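Local atomic coordinates of plasma serine protease inhibitor (Homo sapiens, PDB entry 3DY0), a protein that inhibits serine proteases irreversibly in a heparin-dependent way, regulating proteolysis inside and outside blood vessels and contributing to hemostasis. Residues T144-I148 with A326-T330; R202-Y208 with F258-E264. The contacts are given in a common frame with arbitrary orientation. Residue numbers count along the deposited sequence, not the author numbering.

Contact 1. Residues T144-I148 with A326-T330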
ATOM      1  N   THR A 144      12.280  -6.515   3.079  1.00 13.39           N
ATOM      2  CA  THR A 144      11.125  -6.379   3.959  1.00 12.94           C
ATOM      3  C   THR A 144      11.340  -7.148   5.257  1.00 13.94           C
ATOM      4  O   THR A 144      10.391  -7.507   5.951  1.00 13.83           O
ATOM      5  CB  THR A 144       9.826  -6.857   3.280  1.00 12.58           C
ATOM      6  OG1 THR A 144       9.935  -8.242   2.942  1.00 11.14           O
ATOM      7  CG2 THR A 144       9.563  -6.049   2.019  1.00 13.31           C
ATOM      8  N   LYS A 145      12.610  -7.389   5.571  1.00 15.33           N
ATOM      9  CA  LYS A 145      13.003  -8.087   6.786  1.00 16.49           C
ATOM     10  C   LYS A 145      12.184  -9.344   7.055  1.00 16.20           C
ATOM     11  O   LYS A 145      11.737  -9.591   8.183  1.00 18.53           O
ATOM     12  CB  LYS A 145      12.931  -7.128   7.976  1.00 17.86           C
ATOM     13  CG  LYS A 145      13.806  -5.890   7.803  1.00 20.08           C
ATOM     14  CD  LYS A 145      13.891  -5.072   9.083  1.00 23.51           C
ATOM     15  N   GLY A 146      11.989 -10.131   6.000  1.00 15.74           N
ATOM     16  CA  GLY A 146      11.261 -11.384   6.099  1.00 16.52           C
ATOM     17  C   GLY A 146       9.747 -11.315   6.137  1.00 15.97           C
ATOM     18  O   GLY A 146       9.095 -12.345   6.276  1.00 16.15           O
ATOM     19  N   LYS A 147       9.179 -10.121   5.998  1.00 14.42           N
ATOM     20  CA  LYS A 147       7.727  -9.979   6.049  1.00 15.48           C
ATOM     21  C   LYS A 147       7.008 -10.329   4.748  1.00 13.61           C
ATOM     22  O   LYS A 147       5.891 -10.839   4.780  1.00 14.96           O
ATOM     23  CB  LYS A 147       7.352  -8.564   6.492  1.00 15.10           C
ATOM     24  CG  LYS A 147       7.849  -8.198   7.891  1.00 17.10           C
ATOM     25  CD  LYS A 147       7.358  -9.184   8.949  1.00 19.61           C
ATOM     26  CE  LYS A 147       7.831  -8.772  10.343  1.00 21.52           C
ATOM     27  NZ  LYS A 147       7.432  -9.751  11.394  1.00 24.34           N
ATOM     28  N   ILE A 148       7.632 -10.048   3.606  1.00 13.71           N
ATOM     29  CA  ILE A 148       7.014 -10.381   2.325  1.00 13.43           C
ATOM     30  C   ILE A 148       7.784 -11.552   1.728  1.00 14.58           C
ATOM     31  O   ILE A 148       8.870 -11.382   1.170  1.00 13.29           O
ATOM     32  CB  ILE A 148       7.038  -9.193   1.331  1.00 12.35           C
ATOM     33  CG1 ILE A 148       6.293  -7.987   1.920  1.00 12.36           C
ATOM     34  CG2 ILE A 148       6.367  -9.609   0.024  1.00 12.48           C
ATOM     35  CD1 ILE A 148       4.810  -8.225   2.172  1.00 13.53           C
ATOM     36  N   ALA A 326       4.657  -3.321   9.290  1.00  9.37           N
ATOM     37  CA  ALA A 326       3.894  -3.406   8.051  1.00  9.01           C
ATOM     38  C   ALA A 326       4.872  -3.421   6.894  1.00  8.64           C
ATOM     39  O   ALA A 326       5.918  -2.773   6.938  1.00 10.54           O
ATOM     40  CB  ALA A 326       2.942  -2.218   7.918  1.00  9.10           C
ATOM     41  N   ALA A 327       4.533  -4.161   5.851  1.00  8.56           N
ATOM     42  CA  ALA A 327       5.413  -4.231   4.702  1.00  9.08           C
ATOM     43  C   ALA A 327       4.610  -4.575   3.473  1.00  8.37           C
ATOM     44  O   ALA A 327       3.504  -5.088   3.569  1.00  8.12           O
ATOM     45  CB  ALA A 327       6.485  -5.284   4.926  1.00  8.46           C
ATOM     46  N   ALA A 328       5.175  -4.280   2.312  1.00  8.52           N
ATOM     47  CA  ALA A 328       4.506  -4.583   1.062  1.00  7.49           C
ATOM     48  C   ALA A 328       5.503  -4.531  -0.081  1.00  8.05           C
ATOM     49  O   ALA A 328       6.589  -3.962   0.045  1.00  9.01           O
ATOM     50  CB  ALA A 328       3.374  -3.581   0.810  1.00  9.16           C
ATOM     51  N   ALA A 329       5.128  -5.146  -1.193  1.00  6.62           N
ATOM     52  CA  ALA A 329       5.965  -5.129  -2.376  1.00  6.99           C
ATOM     53  C   ALA A 329       5.046  -5.234  -3.577  1.00  7.11           C
ATOM     54  O   ALA A 329       3.969  -5.835  -3.500  1.00  8.05           O
ATOM     55  CB  ALA A 329       6.961  -6.293  -2.360  1.00  9.08           C
ATOM     56  N   THR A 330       5.464  -4.621  -4.677  1.00  7.48           N
ATOM     57  CA  THR A 330       4.700  -4.649  -5.914  1.00  8.60           C
ATOM     58  C   THR A 330       5.663  -5.114  -6.999  1.00  9.51           C
ATOM     59  O   THR A 330       6.747  -4.552  -7.150  1.00  9.25           O
ATOM     60  CB  THR A 330       4.161  -3.248  -6.274  1.00  8.92           C
ATOM     61  OG1 THR A 330       3.336  -2.767  -5.207  1.00  7.38           O
ATOM     62  CG2 THR A 330       3.341  -3.299  -7.556  1.00 10.11           C
TER

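Contact 2. Residues R202-Y208 with F258-E264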
ATOM      1  N   ARG A 202      -6.254   0.438  26.712  0.50 14.25           N
ATOM      2  CA  ARG A 202      -5.466   1.468  27.375  0.50 14.25           C
ATOM      3  C   ARG A 202      -6.286   2.745  27.503  0.50 14.39           C
ATOM      4  O   ARG A 202      -6.816   3.249  26.513  0.50 13.73           O
ATOM      5  CB  ARG A 202      -4.186   1.750  26.583  0.50 16.51           C
ATOM      6  CG  ARG A 202      -3.269   2.773  27.239  0.50 19.62           C
ATOM      7  CD  ARG A 202      -3.153   4.040  26.411  0.50 22.37           C
ATOM      8  NE  ARG A 202      -2.361   3.854  25.198  0.50 25.02           N
ATOM      9  CZ  ARG A 202      -2.146   4.806  24.294  0.50 24.69           C
ATOM     10  NH1 ARG A 202      -2.667   6.012  24.462  0.50 26.29           N
ATOM     11  NH2 ARG A 202      -1.408   4.556  23.223  0.50 25.91           N
ATOM     12  N   GLU A 203      -6.404   3.255  28.726  1.00 13.71           N
ATOM     13  CA  GLU A 203      -7.152   4.479  28.964  1.00 15.39           C
ATOM     14  C   GLU A 203      -6.100   5.571  28.831  1.00 15.04           C
ATOM     15  O   GLU A 203      -5.054   5.518  29.483  1.00 15.67           O
ATOM     16  CB  GLU A 203      -7.760   4.490  30.365  1.00 19.23           C
ATOM     17  CG  GLU A 203      -8.714   5.655  30.587  1.00 23.60           C
ATOM     18  CD  GLU A 203      -9.309   5.670  31.978  1.00 28.03           C
ATOM     19  OE1 GLU A 203      -9.966   4.677  32.356  1.00 31.26           O
ATOM     20  OE2 GLU A 203      -9.120   6.677  32.690  1.00 31.56           O
ATOM     21  N   ASP A 204      -6.365   6.553  27.979  1.00 13.24           N
ATOM     22  CA  ASP A 204      -5.394   7.615  27.752  1.00 13.76           C
ATOM     23  C   ASP A 204      -6.071   8.739  26.980  1.00 13.05           C
ATOM     24  O   ASP A 204      -7.254   8.661  26.660  1.00 12.67           O
ATOM     25  CB  ASP A 204      -4.231   7.049  26.925  1.00 15.37           C
ATOM     26  CG  ASP A 204      -2.976   7.907  26.983  1.00 17.21           C
ATOM     27  OD1 ASP A 204      -2.993   8.970  27.631  1.00 17.06           O
ATOM     28  OD2 ASP A 204      -1.963   7.502  26.370  1.00 20.21           O
ATOM     29  N   GLN A 205      -5.318   9.794  26.699  1.00 14.08           N
ATOM     30  CA  GLN A 205      -5.846  10.900  25.915  1.00 15.51           C
ATOM     31  C   GLN A 205      -5.520  10.561  24.468  1.00 14.06           C
ATOM     32  O   GLN A 205      -4.396  10.162  24.159  1.00 15.21           O
ATOM     33  CB  GLN A 205      -5.163  12.212  26.289  1.00 16.94           C
ATOM     34  CG  GLN A 205      -5.705  13.410  25.530  1.00 20.55           C
ATOM     35  CD  GLN A 205      -4.863  14.652  25.734  1.00 21.85           C
ATOM     36  OE1 GLN A 205      -3.748  14.750  25.221  1.00 25.86           O
ATOM     37  NE2 GLN A 205      -5.390  15.603  26.493  1.00 23.87           N
ATOM     38  N   TYR A 206      -6.500  10.707  23.583  1.00 12.99           N
ATOM     39  CA  TYR A 206      -6.303  10.402  22.169  1.00 12.72           C
ATOM     40  C   TYR A 206      -6.939  11.442  21.271  1.00 13.80           C
ATOM     41  O   TYR A 206      -7.898  12.114  21.665  1.00 14.77           O
ATOM     42  CB  TYR A 206      -6.981   9.078  21.792  1.00 13.30           C
ATOM     43  CG  TYR A 206      -6.501   7.836  22.492  1.00 11.76           C
ATOM     44  CD1 TYR A 206      -5.493   7.045  21.940  1.00 11.33           C
ATOM     45  CD2 TYR A 206      -7.102   7.409  23.675  1.00 10.42           C
ATOM     46  CE1 TYR A 206      -5.104   5.851  22.547  1.00 11.02           C
ATOM     47  CE2 TYR A 206      -6.723   6.223  24.285  1.00 11.42           C
ATOM     48  CZ  TYR A 206      -5.727   5.449  23.716  1.00 10.18           C
ATOM     49  OH  TYR A 206      -5.372   4.262  24.319  1.00 12.18           O
ATOM     50  N   HIS A 207      -6.404  11.581  20.061  0.50 14.06           N
ATOM     51  CA  HIS A 207      -6.987  12.497  19.091  0.50 13.70           C
ATOM     52  C   HIS A 207      -8.245  11.763  18.651  0.50 12.79           C
ATOM     53  O   HIS A 207      -8.189  10.600  18.243  0.50 11.54           O
ATOM     54  CB  HIS A 207      -6.044  12.718  17.908  0.50 16.28           C
ATOM     55  CG  HIS A 207      -5.094  13.858  18.104  0.50 18.45           C
ATOM     56  ND1 HIS A 207      -5.518  15.165  18.223  0.50 20.88           N
ATOM     57  CD2 HIS A 207      -3.745  13.889  18.210  0.50 20.42           C
ATOM     58  CE1 HIS A 207      -4.471  15.952  18.395  0.50 21.14           C
ATOM     59  NE2 HIS A 207      -3.382  15.202  18.391  0.50 21.28           N
ATOM     60  N   TYR A 208      -9.379  12.440  18.747  1.00 10.90           N
ATOM     61  CA  TYR A 208     -10.656  11.829  18.426  1.00 11.44           C
ATOM     62  C   TYR A 208     -11.600  12.741  17.668  1.00 12.26           C
ATOM     63  O   TYR A 208     -11.560  13.960  17.820  1.00 12.68           O
ATOM     64  CB  TYR A 208     -11.301  11.413  19.755  1.00 11.76           C
ATOM     65  CG  TYR A 208     -12.719  10.890  19.687  1.00 11.97           C
ATOM     66  CD1 TYR A 208     -12.975   9.536  19.474  1.00 12.31           C
ATOM     67  CD2 TYR A 208     -13.805  11.742  19.888  1.00 14.51           C
ATOM     68  CE1 TYR A 208     -14.281   9.040  19.474  1.00 13.57           C
ATOM     69  CE2 TYR A 208     -15.118  11.255  19.883  1.00 14.42           C
ATOM     70  CZ  TYR A 208     -15.344   9.902  19.680  1.00 14.30           C
ATOM     71  OH  TYR A 208     -16.629   9.408  19.705  1.00 16.24           O
ATOM     72  N   PHE A 258      -9.230  16.682  14.292  1.00 17.49           N
ATOM     73  CA  PHE A 258      -8.977  15.884  15.498  1.00 18.81           C
ATOM     74  C   PHE A 258      -8.927  16.745  16.760  1.00 18.59           C
ATOM     75  O   PHE A 258      -8.320  17.814  16.753  1.00 19.83           O
ATOM     76  CB  PHE A 258      -7.618  15.182  15.368  1.00 19.45           C
ATOM     77  CG  PHE A 258      -7.695  13.755  14.905  1.00 19.96           C
ATOM     78  CD1 PHE A 258      -6.608  13.169  14.262  1.00 23.37           C
ATOM     79  CD2 PHE A 258      -8.823  12.981  15.152  1.00 22.16           C
ATOM     80  CE1 PHE A 258      -6.641  11.834  13.872  1.00 21.37           C
ATOM     81  CE2 PHE A 258      -8.868  11.641  14.768  1.00 22.08           C
ATOM     82  CZ  PHE A 258      -7.772  11.068  14.127  1.00 24.17           C
ATOM     83  N   LYS A 259      -9.550  16.273  17.840  1.00 16.99           N
ATOM     84  CA  LYS A 259      -9.525  16.978  19.126  1.00 17.38           C
ATOM     85  C   LYS A 259      -9.100  15.977  20.207  1.00 17.96           C
ATOM     86  O   LYS A 259      -9.354  14.785  20.082  1.00 17.29           O
ATOM     87  CB  LYS A 259     -10.906  17.543  19.479  1.00 19.02           C
ATOM     88  CG  LYS A 259     -11.472  18.548  18.475  1.00 18.12           C
ATOM     89  CD  LYS A 259     -10.600  19.791  18.343  1.00 18.39           C
ATOM     90  CE  LYS A 259     -11.245  20.802  17.390  1.00 18.08           C
ATOM     91  NZ  LYS A 259     -10.356  21.963  17.111  1.00 18.62           N
ATOM     92  N   LYS A 260      -8.455  16.458  21.265  1.00 17.41           N
ATOM     93  CA  LYS A 260      -8.011  15.570  22.336  1.00 18.55           C
ATOM     94  C   LYS A 260      -9.148  15.180  23.269  1.00 18.54           C
ATOM     95  O   LYS A 260      -9.924  16.028  23.712  1.00 19.20           O
ATOM     96  CB  LYS A 260      -6.890  16.234  23.133  1.00 20.48           C
ATOM     97  CG  LYS A 260      -5.643  16.488  22.313  1.00 23.24           C
ATOM     98  CD  LYS A 260      -4.617  17.285  23.095  1.00 26.55           C
ATOM     99  CE  LYS A 260      -3.413  17.604  22.229  1.00 29.47           C
ATOM    100  NZ  LYS A 260      -2.438  18.477  22.933  1.00 29.81           N
ATOM    101  N   ARG A 261      -9.238  13.886  23.568  1.00 17.62           N
ATOM    102  CA  ARG A 261     -10.276  13.365  24.444  1.00 18.32           C
ATOM    103  C   ARG A 261      -9.793  12.134  25.201  1.00 16.52           C
ATOM    104  O   ARG A 261      -8.990  11.357  24.687  1.00 15.61           O
ATOM    105  CB  ARG A 261     -11.511  12.992  23.624  1.00 21.08           C
ATOM    106  CG  ARG A 261     -12.624  12.383  24.447  1.00 25.98           C
ATOM    107  CD  ARG A 261     -13.862  12.148  23.610  1.00 27.82           C
ATOM    108  NE  ARG A 261     -14.333  13.377  22.979  1.00 29.44           N
ATOM    109  CZ  ARG A 261     -15.539  13.522  22.439  1.00 30.63           C
ATOM    110  NH1 ARG A 261     -16.396  12.510  22.453  1.00 31.92           N
ATOM    111  NH2 ARG A 261     -15.888  14.674  21.885  1.00 31.51           N
ATOM    112  N   GLN A 262     -10.288  11.961  26.421  1.00 15.79           N
ATOM    113  CA  GLN A 262      -9.918  10.812  27.235  1.00 15.80           C
ATOM    114  C   GLN A 262     -10.785   9.625  26.821  1.00 15.02           C
ATOM    115  O   GLN A 262     -12.017   9.713  26.818  1.00 13.88           O
ATOM    116  CB  GLN A 262     -10.142  11.118  28.717  1.00 18.86           C
ATOM    117  CG  GLN A 262      -9.516  10.104  29.657  1.00 21.47           C
ATOM    118  CD  GLN A 262      -8.012  10.282  29.791  1.00 21.29           C
ATOM    119  OE1 GLN A 262      -7.325   9.433  30.354  1.00 26.56           O
ATOM    120  NE2 GLN A 262      -7.499  11.394  29.282  1.00 23.98           N
ATOM    121  N   LEU A 263     -10.141   8.517  26.466  1.00 13.59           N
ATOM    122  CA  LEU A 263     -10.861   7.320  26.052  1.00 12.50           C
ATOM    123  C   LEU A 263     -10.320   6.074  26.727  1.00 12.40           C
ATOM    124  O   LEU A 263      -9.130   5.990  27.028  1.00 13.57           O
ATOM    125  CB  LEU A 263     -10.713   7.085  24.544  1.00 13.01           C
ATOM    126  CG  LEU A 263     -11.094   8.148  23.521  1.00 13.05           C
ATOM    127  CD1 LEU A 263     -10.647   7.687  22.137  1.00 14.12           C
ATOM    128  CD2 LEU A 263     -12.585   8.379  23.549  1.00 14.02           C
ATOM    129  N   GLU A 264     -11.209   5.116  26.964  1.00 13.74           N
ATOM    130  CA  GLU A 264     -10.820   3.817  27.491  1.00 13.95           C
ATOM    131  C   GLU A 264     -10.905   3.053  26.171  1.00 13.10           C
ATOM    132  O   GLU A 264     -11.976   2.583  25.779  1.00 13.34           O
ATOM    133  CB  GLU A 264     -11.848   3.285  28.493  1.00 19.16           C
ATOM    134  CG  GLU A 264     -11.442   1.964  29.136  1.00 24.70           C
ATOM    135  CD  GLU A 264     -12.442   1.470  30.168  1.00 27.18           C
ATOM    136  OE1 GLU A 264     -12.216   0.380  30.733  1.00 30.16           O
ATOM    137  OE2 GLU A 264     -13.452   2.166  30.417  1.00 29.60           O
TER

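Contact 1. Residues T144-I148 with A326-T330
Packing of a post-helical turn over a sheet strand, without a single hydrogen bond between the two, defines this buried contact in the serpin fold. Residues 144-148 follow helix 129-143, the serpin helix F that lies across sheet A. Residues 326-330 belong to strand 323-335, the part of the reactive center loop that inserts into that sheet once the loop has been cleaved; it sits between strands 159-172 and 307-319, antiparallel to both, and its backbone hydrogen bonds go to them. An Ala-rich strand shows the principle well: short side chains let a covering segment come close. Ala327 and Ala329 project their CB atoms toward the turn, whereas Ala326 and Ala328 point away, where aromatic side chains of the C-terminal fragment, a separate chain, pack on them. The turn keeps its shape by internal bonds. A Schellman motif with Lys145 at C-prime ends the helix, and a type I' turn from Thr144 to Lys147 is closed by Lys147 N to Thr144 O at 2.9 Å. Thr144 OG1 accepts from Ile148 N at 3.0 Å and also hydrogen-bonds Val140 O of the helix. Lys147 lays its CB on Ala327 CB at 3.7 Å, but its end leads off to a salt bridge with Glu318. Thr144 CB adds a 4.0 Å approach to Ala327 CB. Ile148 reaches farthest along the strand: its CG1 lies 4.0 Å from Ala327 CB, its CD1 3.8 Å from Ala328 CA, and its CG2 4.1 Å from Ala329 CB.

Contact 2. Residues R202-Y208 with F258-E264
Six backbone hydrogen bonds join strands 202-208 and 259-264, in three reciprocal pairs. Asp204 N to Leu263 O is 3.0 Å and Leu263 N to Asp204 O 2.9 Å; Tyr206 N to Arg261 O is 2.8 Å and Arg261 N to Tyr206 O 2.9 Å; Tyr208 N to Lys259 O is 2.7 Å and Lys259 N to Tyr208 O 3.1 Å. Between these pairs, the non-hydrogen-bonded pair Gln205-Gln262 brings its CA atoms to 4.3 Å, with a CA-H...O contact from Gln205 CA to Arg261 O at 3.4 Å; at the Glu264 end, Glu203 CA approaches Leu263 O at 3.2 Å. Within 202-208, Arg202 NH1 forms a salt bridge with Asp204 OD2 at 2.5 Å, and Tyr206 OH donates to Arg202 O at 2.8 Å. The ladder is antiparallel and twisted, the axes of the short segments running at 144°. By topology these are strands 3 and 2 of serpin sheet C, which a strand of the C-terminal fragment, a separate chain, extends by pairing in parallel with Leu263 and Glu264. On the face bearing Tyr206, Tyr208 and Leu263, Tyr206 CD2 meets Leu263 CB at 3.7 Å and Tyr208 CD1 meets Leu263 CD1 at 4.0 Å, while Tyr208 CE2 lies over the guanidinium of Arg261, 3.1 Å from NH1. Tyr208 OH and that NH1 also hydrogen-bond polar side chains of the C-terminal fragment. Where the ladder starts after helix 248-257, His207 CB makes a CH-pi contact 3.8 Å from the centroid of the Phe258 ring.

The two contacts illustrate how one serpin chain can carry well-separated packing sites on one connected sheet system. Their centres lie 31 Å apart, with nearest atoms about 17 Å from each other, and they do not touch. Along the chain, contact 2 is nested within the loop closed by contact 1. Strand 259-277, which carries 259-264, pairs with 307-319, and this in turn pairs with 323-335 of contact 1. The centre of contact 1, on the inserted loop, lies 10 Å from the centre of the chain; that of contact 2 lies 28 Å from it, at the periphery, where the side chain of Phe258 is about 13 Å from a bound heparin sugar, the SGN unit.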